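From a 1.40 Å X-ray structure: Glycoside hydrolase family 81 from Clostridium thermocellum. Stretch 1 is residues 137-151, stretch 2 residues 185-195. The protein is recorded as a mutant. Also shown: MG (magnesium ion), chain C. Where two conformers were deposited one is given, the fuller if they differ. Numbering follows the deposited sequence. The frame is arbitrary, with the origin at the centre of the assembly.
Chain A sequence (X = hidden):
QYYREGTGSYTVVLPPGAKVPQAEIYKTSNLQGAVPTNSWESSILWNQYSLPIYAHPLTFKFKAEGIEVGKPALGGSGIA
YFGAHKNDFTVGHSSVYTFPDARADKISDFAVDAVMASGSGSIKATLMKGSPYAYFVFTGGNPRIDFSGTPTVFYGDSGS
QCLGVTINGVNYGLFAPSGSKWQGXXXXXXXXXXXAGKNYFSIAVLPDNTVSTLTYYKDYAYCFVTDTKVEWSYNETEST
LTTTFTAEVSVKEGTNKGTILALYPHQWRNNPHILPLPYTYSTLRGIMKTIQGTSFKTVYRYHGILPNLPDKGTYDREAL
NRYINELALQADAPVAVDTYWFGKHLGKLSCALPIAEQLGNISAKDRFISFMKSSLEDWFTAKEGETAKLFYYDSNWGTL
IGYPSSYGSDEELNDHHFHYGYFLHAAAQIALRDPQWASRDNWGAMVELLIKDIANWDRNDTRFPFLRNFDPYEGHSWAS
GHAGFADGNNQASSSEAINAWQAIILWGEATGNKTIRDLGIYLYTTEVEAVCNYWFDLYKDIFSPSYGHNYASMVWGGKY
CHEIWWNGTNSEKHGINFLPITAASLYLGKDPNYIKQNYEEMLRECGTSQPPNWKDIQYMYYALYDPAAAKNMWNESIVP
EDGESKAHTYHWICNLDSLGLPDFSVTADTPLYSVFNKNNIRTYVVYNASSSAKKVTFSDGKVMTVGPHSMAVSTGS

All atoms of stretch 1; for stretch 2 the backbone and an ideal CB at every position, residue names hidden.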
ATOM      1  N   VAL A 137     -24.986 -15.911  -4.515  1.00 13.32           N
ATOM      2  CA  VAL A 137     -25.724 -16.859  -5.356  1.00 13.64           C
ATOM      3  C   VAL A 137     -25.748 -18.178  -4.595  1.00 14.91           C
ATOM      4  O   VAL A 137     -24.719 -18.645  -4.102  1.00 16.10           O
ATOM      5  CB  VAL A 137     -25.066 -17.025  -6.737  1.00 15.28           C
ATOM      6  CG1 VAL A 137     -25.718 -18.189  -7.507  1.00 16.58           C
ATOM      7  CG2 VAL A 137     -25.220 -15.738  -7.525  1.00 17.19           C
ATOM      8  N   PHE A 138     -26.947 -18.761  -4.504  1.00 15.38           N
ATOM      9  CA  PHE A 138     -27.195 -20.016  -3.791  1.00 15.34           C
ATOM     10  C   PHE A 138     -27.442 -21.177  -4.759  1.00 16.23           C
ATOM     11  O   PHE A 138     -28.012 -20.992  -5.843  1.00 18.15           O
ATOM     12  CB  PHE A 138     -28.424 -19.844  -2.887  1.00 16.12           C
ATOM     13  CG  PHE A 138     -28.129 -19.094  -1.639  1.00 16.42           C
ATOM     14  CD1 PHE A 138     -27.891 -17.720  -1.667  1.00 16.86           C
ATOM     15  CD2 PHE A 138     -28.057 -19.757  -0.443  1.00 17.72           C
ATOM     16  CE1 PHE A 138     -27.547 -17.057  -0.493  1.00 17.11           C
ATOM     17  CE2 PHE A 138     -27.734 -19.094   0.724  1.00 19.35           C
ATOM     18  CZ  PHE A 138     -27.497 -17.748   0.698  1.00 18.05           C
ATOM     19  N   THR A 139     -27.005 -22.376  -4.361  1.00 15.60           N
ATOM     20  CA  THR A 139     -27.501 -23.591  -4.969  1.00 17.32           C
ATOM     21  C   THR A 139     -27.942 -24.558  -3.853  1.00 18.27           C
ATOM     22  O   THR A 139     -27.452 -24.515  -2.723  1.00 19.14           O
ATOM     23  CB  THR A 139     -26.448 -24.310  -5.824  1.00 19.44           C
ATOM     24  OG1 THR A 139     -25.460 -24.930  -4.971  1.00 21.22           O
ATOM     25  CG2 THR A 139     -25.839 -23.383  -6.844  1.00 18.18           C
ATOM     26  N   GLY A 140     -28.952 -25.354  -4.155  1.00 18.96           N
ATOM     27  CA  GLY A 140     -29.345 -26.448  -3.288  1.00 18.68           C
ATOM     28  C   GLY A 140     -30.198 -26.074  -2.113  1.00 20.08           C
ATOM     29  O   GLY A 140     -30.494 -26.934  -1.289  1.00 24.23           O
ATOM     30  N   GLY A 141     -30.612 -24.809  -2.034  1.00 19.63           N
ATOM     31  CA  GLY A 141     -31.423 -24.344  -0.939  1.00 20.89           C
ATOM     32  C   GLY A 141     -31.504 -22.847  -0.828  1.00 19.63           C
ATOM     33  O   GLY A 141     -31.047 -22.110  -1.701  1.00 19.64           O
ATOM     34  N   ASN A 142     -32.042 -22.404   0.293  1.00 19.31           N
ATOM     35  CA  ASN A 142     -32.431 -21.024   0.482  1.00 18.37           C
ATOM     36  C   ASN A 142     -31.483 -20.262   1.415  1.00 18.95           C
ATOM     37  O   ASN A 142     -30.899 -20.851   2.325  1.00 19.63           O
ATOM     38  CB  ASN A 142     -33.820 -20.987   1.099  1.00 19.52           C
ATOM     39  CG  ASN A 142     -34.886 -21.380   0.112  1.00 22.84           C
ATOM     40  OD1 ASN A 142     -34.846 -20.995  -1.057  1.00 23.21           O
ATOM     41  ND2 ASN A 142     -35.871 -22.120   0.589  1.00 24.41           N
ATOM     42  N   PRO A 143     -31.405 -18.937   1.242  1.00 17.64           N
ATOM     43  CA  PRO A 143     -30.693 -18.116   2.235  1.00 16.47           C
ATOM     44  C   PRO A 143     -31.346 -18.219   3.582  1.00 18.28           C
ATOM     45  O   PRO A 143     -32.560 -18.028   3.685  1.00 20.60           O
ATOM     46  CB  PRO A 143     -30.831 -16.693   1.682  1.00 17.02           C
ATOM     47  CG  PRO A 143     -31.089 -16.890   0.225  1.00 16.32           C
ATOM     48  CD  PRO A 143     -31.955 -18.106   0.167  1.00 17.12           C
ATOM     49  N   ARG A 144     -30.551 -18.556   4.593  1.00 17.53           N
ATOM     50  CA  ARG A 144     -31.010 -18.646   5.961  1.00 18.22           C
ATOM     51  C   ARG A 144     -30.216 -17.602   6.708  1.00 18.76           C
ATOM     52  O   ARG A 144     -29.016 -17.785   6.915  1.00 20.08           O
ATOM     53  CB  ARG A 144     -30.751 -20.061   6.507  1.00 20.87           C
ATOM     54  CG  ARG A 144     -31.221 -20.280   7.948  1.00 23.37           C
ATOM     55  CD  ARG A 144     -30.986 -21.731   8.367  1.00 26.62           C
ATOM     56  NE  ARG A 144     -29.566 -22.096   8.382  1.00 26.98           N
ATOM     57  CZ  ARG A 144     -28.720 -21.880   9.387  1.00 32.55           C
ATOM     58  NH1 ARG A 144     -29.126 -21.303  10.528  1.00 36.62           N
ATOM     59  NH2 ARG A 144     -27.444 -22.263   9.299  1.00 33.66           N
ATOM     60  N   ILE A 145     -30.867 -16.482   7.021  1.00 17.78           N
ATOM     61  CA  ILE A 145     -30.210 -15.316   7.614  1.00 18.08           C
ATOM     62  C   ILE A 145     -30.340 -15.389   9.127  1.00 19.56           C
ATOM     63  O   ILE A 145     -31.414 -15.113   9.707  1.00 20.76           O
ATOM     64  CB  ILE A 145     -30.768 -13.988   7.056  1.00 18.88           C
ATOM     65  CG1 ILE A 145     -30.900 -14.057   5.516  1.00 19.30           C
ATOM     66  CG2 ILE A 145     -29.898 -12.814   7.513  1.00 20.50           C
ATOM     67  CD1 ILE A 145     -29.635 -14.363   4.746  1.00 19.63           C
ATOM     68  N   ASP A 146     -29.244 -15.801   9.763  1.00 19.74           N
ATOM     69  CA  ASP A 146     -29.183 -16.042  11.197  1.00 19.89           C
ATOM     70  C   ASP A 146     -28.659 -14.797  11.893  1.00 20.06           C
ATOM     71  O   ASP A 146     -27.446 -14.522  11.897  1.00 20.04           O
ATOM     72  CB  ASP A 146     -28.279 -17.254  11.447  1.00 20.60           C
ATOM     73  CG  ASP A 146     -28.139 -17.620  12.903  1.00 22.40           C
ATOM     74  OD1 ASP A 146     -28.769 -16.992  13.765  1.00 24.45           O
ATOM     75  OD2 ASP A 146     -27.347 -18.556  13.179  1.00 26.89           O
ATOM     76  N   PHE A 147     -29.575 -14.003  12.429  1.00 20.97           N
ATOM     77  CA  PHE A 147     -29.229 -12.726  13.080  1.00 20.32           C
ATOM     78  C   PHE A 147     -28.622 -12.937  14.461  1.00 22.28           C
ATOM     79  O   PHE A 147     -28.884 -13.955  15.129  1.00 21.53           O
ATOM     80  CB  PHE A 147     -30.468 -11.820  13.195  1.00 22.48           C
ATOM     81  CG  PHE A 147     -30.904 -11.229  11.889  1.00 24.48           C
ATOM     82  CD1 PHE A 147     -31.736 -11.936  11.041  1.00 25.65           C
ATOM     83  CD2 PHE A 147     -30.431  -9.973  11.490  1.00 24.50           C
ATOM     84  CE1 PHE A 147     -32.118 -11.395   9.809  1.00 27.14           C
ATOM     85  CE2 PHE A 147     -30.804  -9.425  10.273  1.00 26.46           C
ATOM     86  CZ  PHE A 147     -31.630 -10.147   9.422  1.00 26.26           C
ATOM     87  N   SER A 148     -27.787 -11.984  14.870  1.00 22.26           N
ATOM     88  CA  SER A 148     -27.294 -11.917  16.243  0.53 24.27           C
ATOM     89  C   SER A 148     -28.369 -11.269  17.118  1.00 27.40           C
ATOM     90  O   SER A 148     -28.319 -10.067  17.418  1.00 31.98           O
ATOM     91  CB  SER A 148     -25.984 -11.145  16.300  0.53 24.67           C
ATOM     92  OG  SER A 148     -25.562 -11.029  17.631  0.53 27.08           O
ATOM     93  N   GLY A 149     -29.324 -12.078  17.540  1.00 26.67           N
ATOM     94  CA  GLY A 149     -30.561 -11.589  18.171  1.00 26.00           C
ATOM     95  C   GLY A 149     -31.693 -11.519  17.150  1.00 25.99           C
ATOM     96  O   GLY A 149     -31.671 -12.190  16.131  1.00 30.09           O
ATOM     97  N   THR A 150     -32.702 -10.718  17.435  1.00 26.78           N
ATOM     98  CA  THR A 150     -33.923 -10.653  16.622  1.00 24.65           C
ATOM     99  C   THR A 150     -33.864  -9.283  15.990  1.00 23.77           C
ATOM    100  O   THR A 150     -33.747  -8.325  16.706  1.00 30.43           O
ATOM    101  CB  THR A 150     -35.190 -10.750  17.531  1.00 26.54           C
ATOM    102  OG1 THR A 150     -35.160 -12.006  18.200  1.00 34.34           O
ATOM    103  CG2 THR A 150     -36.449 -10.669  16.722  1.00 30.31           C
ATOM    104  N   PRO A 151     -33.935  -9.180  14.660  1.00 21.83           N
ATOM    105  CA  PRO A 151     -33.933  -7.835  14.105  1.00 20.71           C
ATOM    106  C   PRO A 151     -35.266  -7.114  14.213  1.00 22.11           C
ATOM    107  O   PRO A 151     -36.299  -7.763  14.287  1.00 25.48           O
ATOM    108  CB  PRO A 151     -33.601  -8.082  12.631  1.00 22.74           C
ATOM    109  CG  PRO A 151     -34.164  -9.429  12.345  1.00 23.53           C
ATOM    110  CD  PRO A 151     -34.039 -10.221  13.620  1.00 22.71           C
ATOM    111  N   UNK A 185     -39.911 -14.214  10.070  1.00 28.48           N
ATOM    112  CA  UNK A 185     -39.967 -12.831  10.517  1.00 31.07           C
ATOM    113  C   UNK A 185     -40.537 -12.806  11.926  1.00 34.79           C
ATOM    114  O   UNK A 185     -41.565 -13.441  12.212  1.00 35.74           O
ATOM    115  CB  UNK A 185     -40.805 -11.972   9.568  1.00 31.07           C
ATOM    116  N   UNK A 186     -39.860 -12.073  12.808  1.00 39.35           N
ATOM    117  CA  UNK A 186     -40.191 -12.067  14.222  1.00 40.87           C
ATOM    118  C   UNK A 186     -39.325 -12.996  15.047  1.00 37.35           C
ATOM    119  O   UNK A 186     -39.412 -12.970  16.266  1.00 46.33           O
ATOM    120  CB  UNK A 186     -41.662 -12.446  14.409  1.00 40.87           C
ATOM    121  N   UNK A 187     -38.493 -13.810  14.379  1.00 38.44           N
ATOM    122  CA  UNK A 187     -37.536 -14.683  15.058  1.00 33.35           C
ATOM    123  C   UNK A 187     -36.105 -14.222  14.725  1.00 32.75           C
ATOM    124  O   UNK A 187     -35.874 -13.228  13.996  1.00 34.90           O
ATOM    125  CB  UNK A 187     -37.748 -16.142  14.649  1.00 33.35           C
ATOM    126  N   UNK A 188     -35.151 -14.952  15.290  1.00 29.39           N
ATOM    127  CA  UNK A 188     -33.752 -14.706  15.086  1.00 28.98           C
ATOM    128  C   UNK A 188     -33.199 -15.251  13.808  1.00 28.02           C
ATOM    129  O   UNK A 188     -32.038 -14.969  13.513  1.00 26.79           O
ATOM    130  CB  UNK A 188     -32.958 -15.284  16.259  1.00 28.98           C
ATOM    131  N   UNK A 189     -33.976 -16.033  13.051  1.00 26.82           N
ATOM    132  CA  UNK A 189     -33.535 -16.513  11.739  1.00 24.97           C
ATOM    133  C   UNK A 189     -34.627 -16.287  10.705  1.00 25.07           C
ATOM    134  O   UNK A 189     -35.754 -16.779  10.870  1.00 27.56           O
ATOM    135  CB  UNK A 189     -33.160 -17.995  11.800  1.00 24.97           C
ATOM    136  N   UNK A 190     -34.304 -15.550   9.649  1.00 23.21           N
ATOM    137  CA  UNK A 190     -35.247 -15.326   8.567  1.00 21.83           C
ATOM    138  C   UNK A 190     -34.739 -16.085   7.365  1.00 21.69           C
ATOM    139  O   UNK A 190     -33.587 -15.876   6.944  1.00 23.12           O
ATOM    140  CB  UNK A 190     -35.418 -13.837   8.258  1.00 21.83           C
ATOM    141  N   UNK A 191     -35.600 -16.926   6.802  1.00 21.79           N
ATOM    142  CA  UNK A 191     -35.265 -17.691   5.593  1.00 22.87           C
ATOM    143  C   UNK A 191     -35.951 -17.077   4.399  1.00 20.83           C
ATOM    144  O   UNK A 191     -37.147 -16.781   4.445  1.00 22.26           O
ATOM    145  CB  UNK A 191     -35.665 -19.161   5.736  1.00 22.87           C
ATOM    146  N   UNK A 192     -35.171 -16.847   3.344  1.00 19.77           N
ATOM    147  CA  UNK A 192     -35.705 -16.324   2.110  1.00 19.28           C
ATOM    148  C   UNK A 192     -36.120 -17.500   1.239  1.00 19.53           C
ATOM    149  O   UNK A 192     -35.257 -18.283   0.819  1.00 19.43           O
ATOM    150  CB  UNK A 192     -34.687 -15.431   1.398  1.00 19.28           C
ATOM    151  N   UNK A 193     -37.427 -17.632   0.990  1.00 19.13           N
ATOM    152  CA  UNK A 193     -37.924 -18.718   0.153  1.00 19.67           C
ATOM    153  C   UNK A 193     -37.803 -18.251  -1.282  1.00 19.42           C
ATOM    154  O   UNK A 193     -38.620 -17.470  -1.774  1.00 19.11           O
ATOM    155  CB  UNK A 193     -39.364 -19.101   0.501  1.00 19.67           C
ATOM    156  N   UNK A 194     -36.770 -18.727  -1.945  1.00 19.06           N
ATOM    157  CA  UNK A 194     -36.495 -18.313  -3.309  1.00 18.47           C
ATOM    158  C   UNK A 194     -37.514 -18.889  -4.282  1.00 18.89           C
ATOM    159  O   UNK A 194     -37.940 -20.023  -4.126  1.00 20.31           O
ATOM    160  CB  UNK A 194     -35.082 -18.736  -3.715  1.00 18.47           C
ATOM    161  N   UNK A 195     -37.899 -18.116  -5.300  1.00 17.68           N
ATOM    162  CA  UNK A 195     -38.729 -18.705  -6.360  1.00 18.44           C
ATOM    163  C   UNK A 195     -37.945 -19.659  -7.226  1.00 17.97           C
ATOM    164  O   UNK A 195     -36.733 -19.513  -7.353  1.00 18.78           O
ATOM    165  CB  UNK A 195     -39.339 -17.608  -7.235  1.00 18.44           C
TER
HETATM  166 MG    MG C 827     -30.152 -15.930  15.233  0.70 29.61          MG

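Position 185 has no atom of stretch 1 within 5.5 Å of its ideal CB, so the contact sets no preference; it is Ile-185. At 186, phi/psi of 98/-8 would jam a CB against the carbonyl O of the residue before, which calls for glycine, and Gly-186 is found. The CB at 187 points away into open space, where a polar residue would do well. It is Thr-187, whose OG1 accepts a hydrogen bond from the backbone N of position 189 at 3.1 Å.

Position 188 is cramped. Its phi/psi of -80/-8 suit any residue, but an ideal CB would lie 3.4 Å from Gly-149 O and 3.1 Å from the magnesium ion, so the smallest residue fits best. Gly-188 fills it, its O accepting from Phe-147 N at 2.9 Å and its CA making a CA-H...O contact with Gly-149 O at 3.4 Å.

From 189 the backbone runs antiparallel to strand 143-147 (164°). The CB at 189 lies on the face carrying Arg-144 and Asp-146, 4.9 Å from Arg-144 CG. A beta-branched or polar residue would suit, with serine or valine plausible. Thr-189 places CG2 3.4 Å from Arg-144 CG, while its OG1 lies 2.6 Å from water 3, a hydrogen bond to a ligand of the magnesium that Asp-146 OD1 also binds.

At 190 the CB turns to the face of Ile-145, 4.4 Å from Phe-147 CE1, with Pro-151 beyond; a long aliphatic chain is expected, leucine, isoleucine or methionine. Ile-190 (chi1 m, chi2 t) extends CD1 to 3.9 Å from Phe-147 CE1 and 4.1 Å from Pro-151 CG. Its backbone pairs with Ile-145 in both directions: Ile-145 N to Ile-190 O is 2.8 Å, Ile-190 N to Ile-145 O 2.9 Å.

Position 191 returns to the Arg-144 face, with its CB 5.3 Å from Asn-142 CB. Threonine, valine or serine would fit; Thr-191 sets CG2 3.9 Å from Asn-142 CB.

The CB at 192 points sideways, 4.0 Å from Pro-143 CD, favouring a small or medium apolar group. Cys-192 meets this, and its N donates to Pro-143 O at 2.9 Å.

At 193 the CB points away, leaving the choice broad; Ile-193 nevertheless brings CD1 to 3.8 Å from Asn-142 ND2.

Position 194 points toward stretch 1, where Pro-143 and Phe-138 offer apolar surface, so leucine or methionine would suit. Leu-194 places CD1 3.7 Å from Pro-143 CD and 4.3 Å from Phe-138 CB; its N donates to Asn-142 OD1 at 3.1 Å.

Position 195 points away and is unconstrained by stretch 1; it is Pro-195.

Stretch 2 185-195: IGTGTITCILP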
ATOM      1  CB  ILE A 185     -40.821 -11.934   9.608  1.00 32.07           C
ATOM      2  CG1 ILE A 185     -40.199 -11.825   8.214  1.00 30.76           C
ATOM      3  CG2 ILE A 185     -41.003 -10.547  10.235  1.00 33.93           C
ATOM      4  CD1 ILE A 185     -41.019 -11.008   7.232  1.00 32.23           C
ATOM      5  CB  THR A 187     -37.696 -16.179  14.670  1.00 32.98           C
ATOM      6  OG1 THR A 187     -37.081 -16.444  13.386  1.00 34.01           O
ATOM      7  CG2 THR A 187     -39.176 -16.613  14.675  1.00 35.34           C
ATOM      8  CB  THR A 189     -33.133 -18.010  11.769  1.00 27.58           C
ATOM      9  OG1 THR A 189     -31.982 -18.180  12.600  1.00 30.72           O
ATOM     10  CG2 THR A 189     -32.798 -18.536  10.382  1.00 27.42           C
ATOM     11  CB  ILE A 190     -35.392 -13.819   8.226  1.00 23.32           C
ATOM     12  CG1 ILE A 190     -35.835 -13.039   9.476  1.00 25.89           C
ATOM     13  CG2 ILE A 190     -36.356 -13.607   7.071  1.00 26.08           C
ATOM     14  CD1 ILE A 190     -36.010 -11.543   9.293  1.00 25.70           C
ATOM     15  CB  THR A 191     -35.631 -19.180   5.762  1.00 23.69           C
ATOM     16  OG1 THR A 191     -34.921 -19.693   6.906  1.00 25.66           O
ATOM     17  CG2 THR A 191     -35.258 -20.000   4.537  1.00 25.08           C
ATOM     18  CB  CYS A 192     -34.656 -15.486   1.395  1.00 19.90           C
ATOM     19  SG  CYS A 192     -35.259 -14.787  -0.143  1.00 21.35           S
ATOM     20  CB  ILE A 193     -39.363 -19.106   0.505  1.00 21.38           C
ATOM     21  CG1 ILE A 193     -39.511 -19.357   2.011  1.00 22.54           C
ATOM     22  CG2 ILE A 193     -39.789 -20.309  -0.316  1.00 22.86           C
ATOM     23  CD1 ILE A 193     -38.616 -20.432   2.574  1.00 24.08           C
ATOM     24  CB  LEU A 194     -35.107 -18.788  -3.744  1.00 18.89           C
ATOM     25  CG  LEU A 194     -33.907 -18.220  -2.984  1.00 18.15           C
ATOM     26  CD1 LEU A 194     -32.673 -19.054  -3.340  1.00 20.40           C
ATOM     27  CD2 LEU A 194     -33.729 -16.748  -3.328  1.00 19.67           C
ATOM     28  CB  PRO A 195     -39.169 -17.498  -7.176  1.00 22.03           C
ATOM     29  CG  PRO A 195     -38.325 -16.378  -6.769  1.00 22.13           C
ATOM     30  CD  PRO A 195     -37.484 -16.742  -5.620  1.00 19.95           C
TER
HETATM   31  O   HOH W   1     -37.212 -22.024  -2.450  1.00 39.09           O
HETATM   32  O   HOH W   2     -30.941 -14.980  17.168  1.00 30.52           O
HETATM   33  O   HOH W   3     -31.597 -17.760  15.182  1.00 41.33           O
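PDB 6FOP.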